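PDB 6VW4: aromatic-ring-hydroxylating dioxygenase beta subunit, which is of unknown function but binds the acid S-DNPA in the pocket of a SnoaL-like, NTF2-superfamily fold, its assigned dioxygenase role being tentative. Local coordinates for residues R20-L25 with E31-T36; D50-I53 with A57-R60. All blocks are in the same frame, centred on the assembly; numbering follows the deposited sequence.

Contact 1: residues R20-L25 with E31-T36. With SDN ([(3S)-9-hydroxy-1-methyl-10-oxo-4,10-dihydro-3H-benzo[g]isochromen-3-yl]acetic acid), chain C.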
ATOM      1  N   ARG A  20     -13.404  -1.368  -0.905  1.00 32.06           N
ATOM      2  CA  ARG A  20     -14.617  -2.148  -1.191  1.00 34.95           C
ATOM      3  C   ARG A  20     -14.832  -2.303  -2.697  1.00 33.49           C
ATOM      4  O   ARG A  20     -15.085  -3.408  -3.178  1.00 39.73           O
ATOM      5  CB  ARG A  20     -15.853  -1.494  -0.555  1.00 35.27           C
ATOM      6  CG  ARG A  20     -15.856  -1.448   0.958  1.00 46.98           C
ATOM      7  CD  ARG A  20     -16.596  -2.595   1.600  1.00 61.62           C
ATOM      8  NE  ARG A  20     -17.079  -2.228   2.936  1.00 80.45           N
ATOM      9  CZ  ARG A  20     -16.943  -2.981   4.030  1.00 75.10           C
ATOM     10  NH1 ARG A  20     -16.340  -4.172   3.970  1.00 66.76           N
ATOM     11  NH2 ARG A  20     -17.409  -2.539   5.192  1.00 70.21           N
ATOM     12  N   GLN A  21     -14.728  -1.209  -3.456  1.00 30.42           N
ATOM     13  CA  GLN A  21     -14.770  -1.292  -4.908  1.00 33.95           C
ATOM     14  C   GLN A  21     -13.898  -2.424  -5.431  1.00 38.50           C
ATOM     15  O   GLN A  21     -14.336  -3.241  -6.243  1.00 33.19           O
ATOM     16  CB  GLN A  21     -14.232  -0.015  -5.546  1.00 31.32           C
ATOM     17  CG  GLN A  21     -15.158   1.032  -5.748  1.00 43.16           C
ATOM     18  CD  GLN A  21     -14.522   2.171  -6.495  1.00 43.16           C
ATOM     19  OE1 GLN A  21     -13.320   2.470  -6.332  1.00 38.90           O
ATOM     20  NE2 GLN A  21     -15.334   2.870  -7.267  1.00 47.43           N
ATOM     21  N   MET A  22     -12.610  -2.417  -5.051  1.00 33.00           N
ATOM     22  CA  MET A  22     -11.680  -3.364  -5.655  1.00 35.46           C
ATOM     23  C   MET A  22     -11.875  -4.777  -5.129  1.00 34.01           C
ATOM     24  O   MET A  22     -11.559  -5.736  -5.836  1.00 40.31           O
ATOM     25  CB  MET A  22     -10.225  -2.944  -5.448  1.00 30.41           C
ATOM     26  CG  MET A  22      -9.800  -1.697  -6.148  1.00 39.34           C
ATOM     27  SD  MET A  22     -10.720  -1.372  -7.703  1.00 49.94           S
ATOM     28  CE  MET A  22      -9.511  -2.400  -8.679  1.00 41.17           C
ATOM     29  N   HIS A  23     -12.371  -4.939  -3.901  1.00 33.63           N
ATOM     30  CA  HIS A  23     -12.693  -6.293  -3.442  1.00 41.74           C
ATOM     31  C   HIS A  23     -13.749  -6.919  -4.350  1.00 37.86           C
ATOM     32  O   HIS A  23     -13.646  -8.091  -4.737  1.00 40.28           O
ATOM     33  CB  HIS A  23     -13.168  -6.309  -1.981  1.00 32.31           C
ATOM     34  CG  HIS A  23     -12.097  -5.952  -0.976  1.00 52.94           C
ATOM     35  ND1 HIS A  23     -12.381  -5.617   0.334  1.00 46.98           N
ATOM     36  CD2 HIS A  23     -10.743  -5.865  -1.099  1.00 45.70           C
ATOM     37  CE1 HIS A  23     -11.254  -5.338   0.972  1.00 41.54           C
ATOM     38  NE2 HIS A  23     -10.247  -5.489   0.127  1.00 45.71           N
ATOM     39  N   ALA A  24     -14.729  -6.122  -4.752  1.00 33.84           N
ATOM     40  CA  ALA A  24     -15.777  -6.606  -5.632  1.00 47.81           C
ATOM     41  C   ALA A  24     -15.231  -6.868  -7.032  1.00 43.88           C
ATOM     42  O   ALA A  24     -15.510  -7.909  -7.625  1.00 44.14           O
ATOM     43  CB  ALA A  24     -16.928  -5.596  -5.662  1.00 41.45           C
ATOM     44  N   LEU A  25     -14.439  -5.943  -7.577  1.00 43.08           N
ATOM     45  CA  LEU A  25     -13.881  -6.149  -8.912  1.00 41.57           C
ATOM     46  C   LEU A  25     -13.037  -7.425  -8.968  1.00 45.61           C
ATOM     47  O   LEU A  25     -13.217  -8.276  -9.859  1.00 37.86           O
ATOM     48  CB  LEU A  25     -13.044  -4.932  -9.304  1.00 39.30           C
ATOM     49  CG  LEU A  25     -12.210  -5.171 -10.562  1.00 52.12           C
ATOM     50  CD1 LEU A  25     -13.193  -5.299 -11.706  1.00 48.84           C
ATOM     51  CD2 LEU A  25     -11.210  -4.098 -10.882  1.00 50.18           C
ATOM     52  N   GLU A  31     -21.028  -6.258 -11.256  1.00 53.18           N
ATOM     53  CA  GLU A  31     -22.194  -5.389 -11.079  1.00 59.53           C
ATOM     54  C   GLU A  31     -22.063  -4.578  -9.801  1.00 44.57           C
ATOM     55  O   GLU A  31     -22.298  -3.363  -9.797  1.00 48.17           O
ATOM     56  CB  GLU A  31     -23.490  -6.207 -11.049  1.00 61.72           C
ATOM     57  CG  GLU A  31     -23.868  -6.830 -12.393  1.00 71.23           C
ATOM     58  CD  GLU A  31     -23.155  -8.167 -12.663  1.00 91.83           C
ATOM     59  OE1 GLU A  31     -23.608  -8.906 -13.574  1.00 89.79           O
ATOM     60  OE2 GLU A  31     -22.145  -8.481 -11.979  1.00 74.74           O
ATOM     61  N   GLU A  32     -21.659  -5.239  -8.713  1.00 44.57           N
ATOM     62  CA  GLU A  32     -21.404  -4.526  -7.463  1.00 49.48           C
ATOM     63  C   GLU A  32     -20.384  -3.422  -7.677  1.00 44.88           C
ATOM     64  O   GLU A  32     -20.498  -2.336  -7.105  1.00 45.95           O
ATOM     65  CB  GLU A  32     -20.867  -5.476  -6.394  1.00 52.75           C
ATOM     66  CG  GLU A  32     -21.831  -6.409  -5.768  1.00 57.73           C
ATOM     67  CD  GLU A  32     -21.183  -7.155  -4.603  1.00 86.52           C
ATOM     68  OE1 GLU A  32     -20.271  -6.586  -3.937  1.00 79.34           O
ATOM     69  OE2 GLU A  32     -21.595  -8.309  -4.352  1.00 92.39           O
ATOM     70  N   TYR A  33     -19.360  -3.699  -8.497  1.00 35.44           N
ATOM     71  CA  TYR A  33     -18.344  -2.698  -8.763  1.00 38.45           C
ATOM     72  C   TYR A  33     -18.951  -1.528  -9.496  1.00 40.99           C
ATOM     73  O   TYR A  33     -18.677  -0.373  -9.154  1.00 39.49           O
ATOM     74  CB  TYR A  33     -17.182  -3.296  -9.556  1.00 43.68           C
ATOM     75  CG  TYR A  33     -16.160  -2.301 -10.096  1.00 36.52           C
ATOM     76  CD1 TYR A  33     -15.167  -1.814  -9.287  1.00 39.15           C
ATOM     77  CD2 TYR A  33     -16.192  -1.866 -11.413  1.00 42.42           C
ATOM     78  CE1 TYR A  33     -14.217  -0.945  -9.748  1.00 42.77           C
ATOM     79  CE2 TYR A  33     -15.243  -0.963 -11.885  1.00 44.60           C
ATOM     80  CZ  TYR A  33     -14.240  -0.536 -11.034  1.00 44.03           C
ATOM     81  OH  TYR A  33     -13.268   0.345 -11.422  1.00 41.97           O
ATOM     82  N   ALA A  34     -19.777  -1.801 -10.509  1.00 45.46           N
ATOM     83  CA  ALA A  34     -20.381  -0.702 -11.263  1.00 46.89           C
ATOM     84  C   ALA A  34     -21.328   0.115 -10.393  1.00 35.53           C
ATOM     85  O   ALA A  34     -21.477   1.313 -10.615  1.00 34.95           O
ATOM     86  CB  ALA A  34     -21.115  -1.224 -12.504  1.00 51.45           C
ATOM     87  N   ASP A  35     -21.943  -0.500  -9.389  1.00 37.20           N
ATOM     88  CA  ASP A  35     -22.815   0.240  -8.483  1.00 41.88           C
ATOM     89  C   ASP A  35     -22.069   1.160  -7.529  1.00 51.34           C
ATOM     90  O   ASP A  35     -22.723   1.856  -6.740  1.00 50.12           O
ATOM     91  CB  ASP A  35     -23.662  -0.717  -7.623  1.00 54.61           C
ATOM     92  CG  ASP A  35     -24.773  -1.411  -8.425  1.00 58.00           C
ATOM     93  OD1 ASP A  35     -25.062  -0.966  -9.561  1.00 57.32           O
ATOM     94  OD2 ASP A  35     -25.334  -2.407  -7.930  1.00 71.32           O
ATOM     95  N   THR A  36     -20.735   1.129  -7.499  1.00 44.87           N
ATOM     96  CA  THR A  36     -20.016   2.126  -6.705  1.00 46.45           C
ATOM     97  C   THR A  36     -19.693   3.354  -7.524  1.00 34.20           C
ATOM     98  O   THR A  36     -19.125   4.325  -6.994  1.00 34.11           O
ATOM     99  CB  THR A  36     -18.719   1.552  -6.110  1.00 43.37           C
ATOM    100  OG1 THR A  36     -17.757   1.365  -7.153  1.00 37.78           O
ATOM    101  CG2 THR A  36     -18.990   0.237  -5.399  1.00 36.42           C
TER
HETATM  102  O4  SDN C 201     -10.649  -0.674 -11.856  1.00 64.73           O
HETATM  103  C11 SDN C 201      -9.342  -0.185 -11.806  1.00 57.36           C
HETATM  104  C12 SDN C 201      -8.368  -0.595 -12.716  1.00 58.35           C
HETATM  105  C13 SDN C 201      -8.761  -1.613 -13.811  1.00 66.94           C
HETATM  106  O5  SDN C 201      -9.871  -2.031 -13.866  1.00 70.41           O
HETATM  107  C14 SDN C 201      -7.709  -2.065 -14.808  1.00 81.79           C
HETATM  108  C15 SDN C 201      -8.098  -3.067 -15.921  1.00 89.40           C
HETATM  109  O3  SDN C 201      -7.329  -2.977 -17.140  1.00 88.46           O
HETATM  110  C16 SDN C 201      -9.331  -3.978 -15.844  1.00 82.42           C
HETATM  111  C10 SDN C 201      -8.986   0.691 -10.795  1.00 67.24           C
HETATM  112  C9  SDN C 201      -7.676   1.186 -10.705  1.00 58.92           C
HETATM  113  C8  SDN C 201      -6.710   0.791 -11.618  1.00 60.13           C
HETATM  114  C7  SDN C 201      -7.046  -0.108 -12.626  1.00 70.66           C
HETATM  115  C6  SDN C 201      -5.949  -0.561 -13.644  1.00 72.91           C
HETATM  116  C5  SDN C 201      -6.362  -1.550 -14.732  1.00 78.70           C
HETATM  117  C4  SDN C 201      -5.359  -1.976 -15.709  1.00 86.00           C
HETATM  118  C3  SDN C 201      -5.897  -2.706 -16.929  1.00 86.87           C
HETATM  119  C2  SDN C 201      -5.261  -4.065 -16.700  1.00 87.75           C
HETATM  120  C1  SDN C 201      -4.152  -4.566 -17.602  1.00 88.97           C
HETATM  121  O2  SDN C 201      -3.711  -3.828 -18.514  1.00 87.12           O
HETATM  122  O1  SDN C 201      -3.705  -5.735 -17.415  1.00 98.21           O

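Contact 2: residues D50-I53 with A57-R60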
ATOM      1  N   ASP A  50     -11.761   4.168 -25.752  1.00 81.21           N
ATOM      2  CA  ASP A  50     -12.743   5.126 -25.267  1.00 72.83           C
ATOM      3  C   ASP A  50     -13.309   4.631 -23.945  1.00 60.48           C
ATOM      4  O   ASP A  50     -13.433   3.416 -23.729  1.00 59.12           O
ATOM      5  CB  ASP A  50     -13.880   5.304 -26.270  1.00 72.17           C
ATOM      6  CG  ASP A  50     -13.435   5.999 -27.544  1.00 82.55           C
ATOM      7  OD1 ASP A  50     -13.240   7.244 -27.537  1.00 74.47           O
ATOM      8  OD2 ASP A  50     -13.300   5.282 -28.559  1.00 89.64           O
ATOM      9  N   PRO A  51     -13.680   5.544 -23.055  1.00 55.35           N
ATOM     10  CA  PRO A  51     -14.168   5.119 -21.742  1.00 54.33           C
ATOM     11  C   PRO A  51     -15.554   4.511 -21.811  1.00 48.65           C
ATOM     12  O   PRO A  51     -16.369   4.901 -22.645  1.00 58.07           O
ATOM     13  CB  PRO A  51     -14.166   6.415 -20.939  1.00 62.41           C
ATOM     14  CG  PRO A  51     -14.388   7.490 -21.955  1.00 57.26           C
ATOM     15  CD  PRO A  51     -13.773   7.004 -23.248  1.00 60.13           C
ATOM     16  N   ALA A  52     -15.792   3.524 -20.938  1.00 43.94           N
ATOM     17  CA  ALA A  52     -17.133   3.047 -20.638  1.00 44.80           C
ATOM     18  C   ALA A  52     -17.880   4.073 -19.782  1.00 60.22           C
ATOM     19  O   ALA A  52     -17.342   4.607 -18.805  1.00 50.78           O
ATOM     20  CB  ALA A  52     -17.071   1.706 -19.914  1.00 45.73           C
ATOM     21  N   ILE A  53     -19.133   4.344 -20.134  1.00 51.49           N
ATOM     22  CA  ILE A  53     -19.887   5.420 -19.496  1.00 51.44           C
ATOM     23  C   ILE A  53     -21.231   4.892 -19.041  1.00 52.31           C
ATOM     24  O   ILE A  53     -21.989   4.319 -19.829  1.00 50.54           O
ATOM     25  CB  ILE A  53     -20.068   6.630 -20.413  1.00 48.87           C
ATOM     26  CG1 ILE A  53     -18.748   6.904 -21.149  1.00 51.97           C
ATOM     27  CG2 ILE A  53     -20.484   7.843 -19.590  1.00 66.21           C
ATOM     28  CD1 ILE A  53     -18.647   8.274 -21.737  1.00 45.67           C
ATOM     29  N   ALA A  57     -22.401   0.082 -19.373  1.00 47.30           N
ATOM     30  CA  ALA A  57     -21.227   0.040 -20.231  1.00 45.49           C
ATOM     31  C   ALA A  57     -20.009  -0.452 -19.449  1.00 66.39           C
ATOM     32  O   ALA A  57     -19.166  -1.184 -19.987  1.00 63.29           O
ATOM     33  CB  ALA A  57     -20.978   1.422 -20.831  1.00 50.84           C
ATOM     34  N   ILE A  58     -19.927  -0.087 -18.166  1.00 54.37           N
ATOM     35  CA  ILE A  58     -18.857  -0.566 -17.303  1.00 50.59           C
ATOM     36  C   ILE A  58     -18.943  -2.071 -17.156  1.00 48.28           C
ATOM     37  O   ILE A  58     -17.952  -2.785 -17.338  1.00 50.29           O
ATOM     38  CB  ILE A  58     -18.922   0.133 -15.930  1.00 50.13           C
ATOM     39  CG1 ILE A  58     -18.340   1.527 -16.017  1.00 41.61           C
ATOM     40  CG2 ILE A  58     -18.125  -0.600 -14.837  1.00 41.32           C
ATOM     41  CD1 ILE A  58     -18.683   2.416 -14.798  1.00 48.92           C
ATOM     42  N   VAL A  59     -20.117  -2.579 -16.789  1.00 51.09           N
ATOM     43  CA  VAL A  59     -20.219  -4.026 -16.619  1.00 57.95           C
ATOM     44  C   VAL A  59     -19.931  -4.769 -17.920  1.00 62.89           C
ATOM     45  O   VAL A  59     -19.360  -5.875 -17.892  1.00 59.50           O
ATOM     46  CB  VAL A  59     -21.592  -4.436 -16.070  1.00 59.93           C
ATOM     47  CG1 VAL A  59     -21.744  -5.977 -16.222  1.00 57.05           C
ATOM     48  CG2 VAL A  59     -21.764  -3.969 -14.643  1.00 54.21           C
ATOM     49  N   ARG A  60     -20.333  -4.203 -19.062  1.00 70.02           N
ATOM     50  CA  ARG A  60     -20.064  -4.856 -20.334  1.00 68.44           C
ATOM     51  C   ARG A  60     -18.581  -4.831 -20.650  1.00 65.62           C
ATOM     52  O   ARG A  60     -18.026  -5.836 -21.116  1.00 65.97           O
ATOM     53  CB  ARG A  60     -20.887  -4.178 -21.440  1.00 65.72           C
ATOM     54  CG  ARG A  60     -20.426  -4.203 -22.921  1.00 84.74           C
ATOM     55  CD  ARG A  60     -21.335  -3.177 -23.755  1.00 86.06           C
ATOM     56  NE  ARG A  60     -22.605  -2.849 -23.059  1.00 83.65           N
ATOM     57  CZ  ARG A  60     -23.108  -1.620 -22.839  1.00 79.32           C
ATOM     58  NH1 ARG A  60     -22.503  -0.523 -23.275  1.00 61.05           N
ATOM     59  NH2 ARG A  60     -24.247  -1.483 -22.157  1.00 81.05           N
TER

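Contact 1: residues R20-L25 with E31-T36
Gln21 and Tyr33 bring two helices together, their CA atoms 5.4 Å apart, where helix 8-26 passes through a short connection into helix 30-34. This pairing of successive helices lies beside the pocket of the NTF2-like fold. Ala24 suits the close approach because its lone methyl lets the backbones near each other; its CB rests 4.0 Å from Glu32 CB. Tyr33 contributes the largest share of the buried surface. With CG anti to the backbone N (chi1 170°), its ring lies against helix 8-26, where Gln21 O meets the ring edge near its plane, 3.5 Å from CD1. Leu25 CB adds an oblique contact 3.8 Å from Tyr33 CD1. Met22, bent along its chain, lies alongside the tyrosine, its SD 4.1 Å from Tyr33 CE1 in an oblique Met-aromatic contact.

The polar link crosses from the amide of Gln21, whose NE2 donates to Thr36 OG1 over 2.9 Å at 153°, with the hydroxyl oxygen 5° out of the amide plane. Thr36 suits this place because its hydroxyl also donates to Tyr33 O, which Thr36 N grips as well. With an alanine in place of Thr36, the amide of Gln21 would probably lose its hydroxyl partner and be held less firmly against turning, with weak bonds to Thr134 and Arg137 still in place. Arg137 bonds weakly to both Gln21 OE1 and Tyr33 OH, tying these side chains to the sheet. Leu25 CD2 and Met22 CE line the ligand nearby, and the ligand hydroxyl O4 donates to Tyr33 OH at 2.8 Å.

Contact 2: residues D50-I53 with A57-R60
Ala52 sits against the first turn of helix 55-68, its CA 5.1 Å from that of Ala57. The chain passes from the short strand 52-53 into this helix within a few residues, and small side chains suit so tight a change of direction. Ala52 CB points into the helix and lies 3.6 Å from Ala57 O, while its methyl also meets that of Ala57. In return, Ala57 CB packs against the backbone of the strand, 3.2 Å from Ile53 O, a close approach that the single methyl of alanine suits.

Ile58 adds a smaller apolar patch beside the two alanines. Its CB stands a little back from the strand, but CG1, placed beside the backbone N (chi1 -78°), swings over to Ala52 CB at 4.1 Å. The other branch, CG2, faces helix 30-34 and packs on Ala34 and on the ring of Tyr33. From CG1 the chain runs on extended, which carries the tip, CD1, away from Ala52, to 5.4 Å from Ala52 CB; Phe43 of the neighbouring strand also packs on this side chain. Its branched, wholly apolar shape thus fits a site pressed from several directions. Within the helix, the guanidinium of Arg60 folds back with one face over Ala57 CA, offset toward its rim. Such apolar packing, with edge strand 52-53 leading directly into a helix laid against the sheet, belongs to the alpha+beta framework of this NTF2-like domain.

Overall arrangement
The contacts follow each other along the chain, contact 1 closing before contact 2 opens, and their centres are about 14 Å apart within the same SnoaL-like domain. Helix 30-34 is sandwiched between them: it faces helix 8-26 in contact 1 and meets helix 55-68 of contact 2 through Ala34, whose CB lies 3.5 Å from Val59 CG2. Strands 37-38 and 41-44 come between the two contacts in sequence, and strand 52-53, beside 41-44, forms an outer edge of the mixed sheet within this chain. Contact 1 supplies pocket residues directly, whereas Ile58 of contact 2 stands about 8 Å from the ligand, one layer behind Tyr33.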